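Local coordinates for polyhedrin (Antheraea mylitta cypovirus 4, PDB 5A9C), which probably packs into the crystalline lattice of polyhedra, the occlusion bodies that embed cypovirus particles, at residues R39-F43 with A195-Y199; Y56-L62 with T169-V175. All coordinates share one frame; numbering follows the deposited sequence.

Both contacts are buried and both reach the same antiparallel sheet, whose neighbouring strands 38-45 and 51-58 carry R39-F43 and the first part of Y56-L62. Contact 1 has its centre about 5 Å from the chain's centre; that of contact 2 lies farther out, about 14 Å away. They touch through V40 of 39-43, whose O probably takes a hydrogen bond from Y56 N and whose side chain packs on F58 and L62. Their chemistry differs: contact 1 joins strand to loop by apolar and aromatic packing, whereas contact 2 ties a strand-to-strand turn to a helix end chiefly through one asparagine amide, with apolar packing by V175 beside it. Both also touch the second subunit.

Contact 1: residues R39-F43 with A195-Y199; sequences RVVVF and AHIAY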
loop_
_atom_site.group_PDB
_atom_site.type_symbol
_atom_site.label_atom_id
_atom_site.label_comp_id
_atom_site.label_asym_id
_atom_site.label_seq_id
_atom_site.Cartn_x
_atom_site.Cartn_y
_atom_site.Cartn_z
ATOM N N ARG A 39 -4.082 4.207 16.862
ATOM C CA ARG A 39 -3.438 5.398 16.338
ATOM C C ARG A 39 -1.952 5.391 16.631
ATOM O O ARG A 39 -1.533 5.356 17.790
ATOM C CB ARG A 39 -4.086 6.661 16.910
ATOM C CG ARG A 39 -3.699 7.934 16.171
ATOM C CD ARG A 39 -4.597 9.085 16.578
ATOM N NE ARG A 39 -4.421 10.251 15.720
ATOM C CZ ARG A 39 -5.257 11.283 15.692
ATOM N NH1 ARG A 39 -6.331 11.289 16.473
ATOM N NH2 ARG A 39 -5.026 12.307 14.882
ATOM N N VAL A 40 -1.158 5.414 15.569
ATOM C CA VAL A 40 0.288 5.481 15.700
ATOM C C VAL A 40 0.774 6.742 15.014
ATOM O O VAL A 40 0.381 7.035 13.884
ATOM C CB VAL A 40 0.972 4.250 15.080
ATOM C CG1 VAL A 40 2.484 4.435 15.054
ATOM C CG2 VAL A 40 0.610 3.002 15.861
ATOM N N VAL A 41 1.609 7.503 15.709
ATOM C CA VAL A 41 2.145 8.728 15.147
ATOM C C VAL A 41 3.660 8.751 15.250
ATOM O O VAL A 41 4.229 8.463 16.306
ATOM C CB VAL A 41 1.574 9.972 15.848
ATOM C CG1 VAL A 41 2.069 11.237 15.159
ATOM C CG2 VAL A 41 0.046 9.922 15.862
ATOM N N VAL A 42 4.306 9.090 14.141
ATOM C CA VAL A 42 5.746 9.272 14.116
ATOM C C VAL A 42 6.041 10.765 14.019
ATOM O O VAL A 42 5.764 11.397 12.998
ATOM C CB VAL A 42 6.387 8.538 12.923
ATOM C CG1 VAL A 42 7.903 8.714 12.938
ATOM C CG2 VAL A 42 6.015 7.060 12.945
ATOM N N PHE A 43 6.583 11.330 15.093
ATOM C CA PHE A 43 6.910 12.751 15.137
ATOM C C PHE A 43 8.378 12.945 14.798
ATOM O O PHE A 43 9.242 12.528 15.563
ATOM C CB PHE A 43 6.679 13.318 16.541
ATOM C CG PHE A 43 5.246 13.325 16.981
ATOM C CD1 PHE A 43 4.397 14.350 16.601
ATOM C CD2 PHE A 43 4.758 12.329 17.813
ATOM C CE1 PHE A 43 3.082 14.371 17.024
ATOM C CE2 PHE A 43 3.445 12.344 18.239
ATOM C CZ PHE A 43 2.606 13.370 17.847
ATOM N N ALA A 195 -5.578 15.345 20.428
ATOM C CA ALA A 195 -5.765 14.100 19.688
ATOM C C ALA A 195 -5.756 12.878 20.606
ATOM O O ALA A 195 -5.970 11.749 20.155
ATOM C CB ALA A 195 -4.696 13.957 18.606
ATOM N N HIS A 196 -5.516 13.111 21.890
ATOM C CA HIS A 196 -5.465 12.046 22.893
ATOM C C HIS A 196 -4.440 10.979 22.528
ATOM O O HIS A 196 -4.764 9.791 22.451
ATOM C CB HIS A 196 -6.848 11.410 23.079
ATOM C CG HIS A 196 -7.982 12.355 22.836
ATOM N ND1 HIS A 196 -8.226 13.449 23.641
ATOM C CD2 HIS A 196 -8.935 12.378 21.874
ATOM C CE1 HIS A 196 -9.280 14.102 23.186
ATOM N NE2 HIS A 196 -9.727 13.474 22.113
ATOM N N ILE A 197 -3.202 11.408 22.297
ATOM C CA ILE A 197 -2.124 10.483 21.956
ATOM C C ILE A 197 -0.869 10.785 22.770
ATOM O O ILE A 197 -0.620 11.930 23.137
ATOM C CB ILE A 197 -1.768 10.542 20.458
ATOM C CG1 ILE A 197 -1.456 11.980 20.044
ATOM C CG2 ILE A 197 -2.893 9.941 19.610
ATOM C CD1 ILE A 197 -1.030 12.126 18.599
ATOM N N ALA A 198 -0.081 9.756 23.048
ATOM C CA ALA A 198 1.138 9.933 23.822
ATOM C C ALA A 198 2.131 10.829 23.095
ATOM O O ALA A 198 2.275 10.750 21.874
ATOM C CB ALA A 198 1.776 8.587 24.124
ATOM N N TYR A 199 2.803 11.690 23.853
ATOM C CA TYR A 199 3.918 12.470 23.330
ATOM C C TYR A 199 4.923 12.741 24.442
ATOM O O TYR A 199 4.550 12.902 25.601
ATOM C CB TYR A 199 3.444 13.784 22.694
ATOM C CG TYR A 199 4.586 14.647 22.203
ATOM C CD1 TYR A 199 5.315 14.294 21.073
ATOM C CD2 TYR A 199 4.947 15.808 22.879
ATOM C CE1 TYR A 199 6.371 15.083 20.628
ATOM C CE2 TYR A 199 5.996 16.594 22.442
ATOM C CZ TYR A 199 6.705 16.229 21.321
ATOM O OH TYR A 199 7.754 17.020 20.895
#
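F43 and Y199 meet as a T-shaped pair: the edge of Y199 points at the face of F43, with ring centroids 5.1 Å apart and planes at 70°. The touching atom is CD1 of Y199, which stands 3.8 Å from CD2 of F43, over the rim of that face. On the opposite face of the F43 ring lies CG1 of V41, so the phenyl group is held between its own strand and the tyrosine. At the ring edge CD1 of I197 comes within 3.9 Å of F43 CZ and also packs 3.7 Å from CG2 of V41. I197 reaches both with CG1 set between its backbone N and carbonyl carbon (chi1 54°), while its other branch, CG2, lies 3.6 Å from CD of R39. With CG of R39 turned opposite its backbone N (chi1 -166°) and the chain extended from there to NE, the guanidinium passes I197 until CB of A195 covers one of its faces, 3.8 Å from NH1. A second shell fixes the polar ends: D55 takes NH2 of R39 in a salt bridge and E185 bonds OH of Y199. W110 of the second subunit packs against R39 and I197. The preceding helix ends in a Schellman motif, with H196 at positive phi. Carbon and ring surfaces thus join this loop to strand 38-45, and the charge of the buried R39 is probably balanced by D55, on the neighbouring strand 51-58.

Contact 2: residues Y56-L62 with T169-V175; sequences YVFPDYL and TLTNNIV
The turn between strands 51-58 and 61-66 packs against the C-terminal end of helix 165-172, where N173, the first residue beyond the helix and the centre of an inverse gamma turn, spends its side-chain amide on the turn's backbone. OD1 of N173 accepts hydrogen bonds from D60 N (3.0 Å) and Y61 N (3.1 Å), both from the same face of its plane; the second is nearly straight (169°) but comes from well above that plane. ND2 of N173 donates a hydrogen bond to O of Y61 at 3.0 Å. The same nitrogen lies over the centre of the Y61 ring, 3.5 Å from CZ, with amide and ring stacked at 21°. With CG of Y61 set between its backbone N and carbonyl carbon (chi1 62°), the ring lies against the amide face. CG2 of T169 meets CB of D60 at 3.6 Å, while R160 holds the aspartate's OD1 in a salt bridge. V175 adds apolar packing, CG1 lying 3.6 Å from CD1 of L62. Beyond V175 strand 176-182 pairs with 51-58 at the edge of the larger sheet within this chain, while 61-66 belongs to the three-stranded sheet; K63 of the second subunit hydrogen-bonds O of L170 and O of N173.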
loop_
_atom_site.group_PDB
_atom_site.type_symbol
_atom_site.label_atom_id
_atom_site.label_comp_id
_atom_site.label_asym_id
_atom_site.label_seq_id
_atom_site.Cartn_x
_atom_site.Cartn_y
_atom_site.Cartn_z
ATOM N N TYR A 56 -1.078 7.904 11.671
ATOM C CA TYR A 56 -1.801 6.769 11.106
ATOM C C TYR A 56 -2.932 6.315 12.021
ATOM O O TYR A 56 -2.717 6.059 13.203
ATOM C CB TYR A 56 -0.859 5.584 10.868
ATOM C CG TYR A 56 0.361 5.904 10.030
ATOM C CD1 TYR A 56 1.530 6.359 10.621
ATOM C CD2 TYR A 56 0.341 5.746 8.650
ATOM C CE1 TYR A 56 2.648 6.649 9.868
ATOM C CE2 TYR A 56 1.453 6.036 7.880
ATOM C CZ TYR A 56 2.606 6.489 8.497
ATOM O OH TYR A 56 3.717 6.779 7.743
ATOM N N VAL A 57 -4.136 6.217 11.471
ATOM C CA VAL A 57 -5.229 5.548 12.166
ATOM C C VAL A 57 -5.626 4.298 11.386
ATOM O O VAL A 57 -5.685 4.318 10.157
ATOM C CB VAL A 57 -6.440 6.472 12.405
ATOM C CG1 VAL A 57 -6.026 7.661 13.260
ATOM C CG2 VAL A 57 -7.037 6.947 11.089
ATOM N N PHE A 58 -5.886 3.217 12.114
ATOM C CA PHE A 58 -6.068 1.896 11.516
ATOM C C PHE A 58 -6.707 0.959 12.534
ATOM O O PHE A 58 -6.439 1.069 13.728
ATOM C CB PHE A 58 -4.710 1.330 11.102
ATOM C CG PHE A 58 -3.753 1.163 12.252
ATOM C CD1 PHE A 58 -3.075 2.257 12.769
ATOM C CD2 PHE A 58 -3.547 -0.078 12.826
ATOM C CE1 PHE A 58 -2.203 2.111 13.832
ATOM C CE2 PHE A 58 -2.674 -0.232 13.888
ATOM C CZ PHE A 58 -1.999 0.867 14.390
ATOM N N PRO A 59 -7.547 0.027 12.063
ATOM C CA PRO A 59 -8.302 -0.856 12.960
ATOM C C PRO A 59 -7.622 -2.172 13.355
ATOM O O PRO A 59 -7.963 -2.714 14.408
ATOM C CB PRO A 59 -9.565 -1.157 12.155
ATOM C CG PRO A 59 -9.103 -1.118 10.740
ATOM C CD PRO A 59 -8.044 -0.035 10.678
ATOM N N ASP A 60 -6.696 -2.682 12.548
ATOM C CA ASP A 60 -6.168 -4.026 12.792
ATOM C C ASP A 60 -4.647 -4.115 12.894
ATOM O O ASP A 60 -4.115 -4.696 13.844
ATOM C CB ASP A 60 -6.679 -4.997 11.726
ATOM C CG ASP A 60 -8.179 -5.197 11.800
ATOM O OD1 ASP A 60 -8.670 -5.609 12.872
ATOM O OD2 ASP A 60 -8.862 -4.943 10.787
ATOM N N TYR A 61 -3.948 -3.560 11.912
ATOM C CA TYR A 61 -2.491 -3.597 11.917
ATOM C C TYR A 61 -1.903 -2.479 11.073
ATOM O O TYR A 61 -2.539 -1.971 10.148
ATOM C CB TYR A 61 -1.974 -4.955 11.427
ATOM C CG TYR A 61 -2.371 -5.274 10.006
ATOM C CD1 TYR A 61 -1.572 -4.886 8.936
ATOM C CD2 TYR A 61 -3.552 -5.951 9.731
ATOM C CE1 TYR A 61 -1.939 -5.168 7.632
ATOM C CE2 TYR A 61 -3.926 -6.237 8.431
ATOM C CZ TYR A 61 -3.117 -5.842 7.386
ATOM O OH TYR A 61 -3.489 -6.128 6.091
ATOM N N LEU A 62 -0.678 -2.100 11.405
ATOM C CA LEU A 62 0.014 -1.050 10.684
ATOM C C LEU A 62 1.452 -1.461 10.409
ATOM O O LEU A 62 2.188 -1.820 11.328
ATOM C CB LEU A 62 -0.008 0.248 11.494
ATOM C CG LEU A 62 0.830 1.406 10.949
ATOM C CD1 LEU A 62 0.230 1.957 9.662
ATOM C CD2 LEU A 62 0.959 2.505 11.993
ATOM N N THR A 169 -10.275 -9.163 8.558
ATOM C CA THR A 169 -9.197 -8.300 9.028
ATOM C C THR A 169 -8.423 -7.689 7.864
ATOM O O THR A 169 -8.101 -6.503 7.871
ATOM C CB THR A 169 -8.223 -9.073 9.936
ATOM O OG1 THR A 169 -8.888 -9.432 11.154
ATOM C CG2 THR A 169 -7.003 -8.223 10.259
ATOM N N LEU A 170 -8.128 -8.511 6.864
ATOM C CA LEU A 170 -7.386 -8.064 5.692
ATOM C C LEU A 170 -8.149 -6.984 4.928
ATOM O O LEU A 170 -7.582 -5.956 4.554
ATOM C CB LEU A 170 -7.078 -9.259 4.784
ATOM C CG LEU A 170 -6.318 -9.020 3.478
ATOM C CD1 LEU A 170 -7.244 -8.453 2.419
ATOM C CD2 LEU A 170 -5.123 -8.103 3.703
ATOM N N THR A 171 -9.438 -7.221 4.705
ATOM C CA THR A 171 -10.266 -6.310 3.919
ATOM C C THR A 171 -10.776 -5.129 4.741
ATOM O O THR A 171 -11.140 -4.089 4.190
ATOM C CB THR A 171 -11.469 -7.048 3.302
ATOM O OG1 THR A 171 -12.295 -7.577 4.348
ATOM C CG2 THR A 171 -10.994 -8.189 2.421
ATOM N N ASN A 172 -10.797 -5.293 6.058
ATOM C CA ASN A 172 -11.316 -4.269 6.960
ATOM C C ASN A 172 -10.264 -3.229 7.331
ATOM O O ASN A 172 -10.592 -2.132 7.786
ATOM C CB ASN A 172 -11.859 -4.930 8.228
ATOM C CG ASN A 172 -12.354 -3.927 9.245
ATOM O OD1 ASN A 172 -11.596 -3.462 10.095
ATOM N ND2 ASN A 172 -13.637 -3.595 9.171
ATOM N N ASN A 173 -8.999 -3.579 7.131
ATOM C CA ASN A 173 -7.897 -2.738 7.585
ATOM C C ASN A 173 -7.489 -1.641 6.601
ATOM O O ASN A 173 -6.571 -1.819 5.799
ATOM C CB ASN A 173 -6.689 -3.602 7.955
ATOM C CG ASN A 173 -5.591 -2.806 8.628
ATOM O OD1 ASN A 173 -5.748 -2.343 9.758
ATOM N ND2 ASN A 173 -4.469 -2.646 7.939
ATOM N N ILE A 174 -8.174 -0.503 6.674
ATOM C CA ILE A 174 -7.818 0.657 5.867
ATOM C C ILE A 174 -6.990 1.632 6.695
ATOM O O ILE A 174 -7.514 2.302 7.586
ATOM C CB ILE A 174 -9.071 1.391 5.332
ATOM C CG1 ILE A 174 -9.863 0.487 4.384
ATOM C CG2 ILE A 174 -8.677 2.684 4.637
ATOM C CD1 ILE A 174 -11.092 1.155 3.790
ATOM N N VAL A 175 -5.694 1.697 6.406
ATOM C CA VAL A 175 -4.803 2.624 7.090
ATOM C C VAL A 175 -4.982 4.036 6.539
ATOM O O VAL A 175 -4.876 4.261 5.333
ATOM C CB VAL A 175 -3.324 2.204 6.949
ATOM C CG1 VAL A 175 -2.411 3.244 7.586
ATOM C CG2 VAL A 175 -3.099 0.834 7.575
#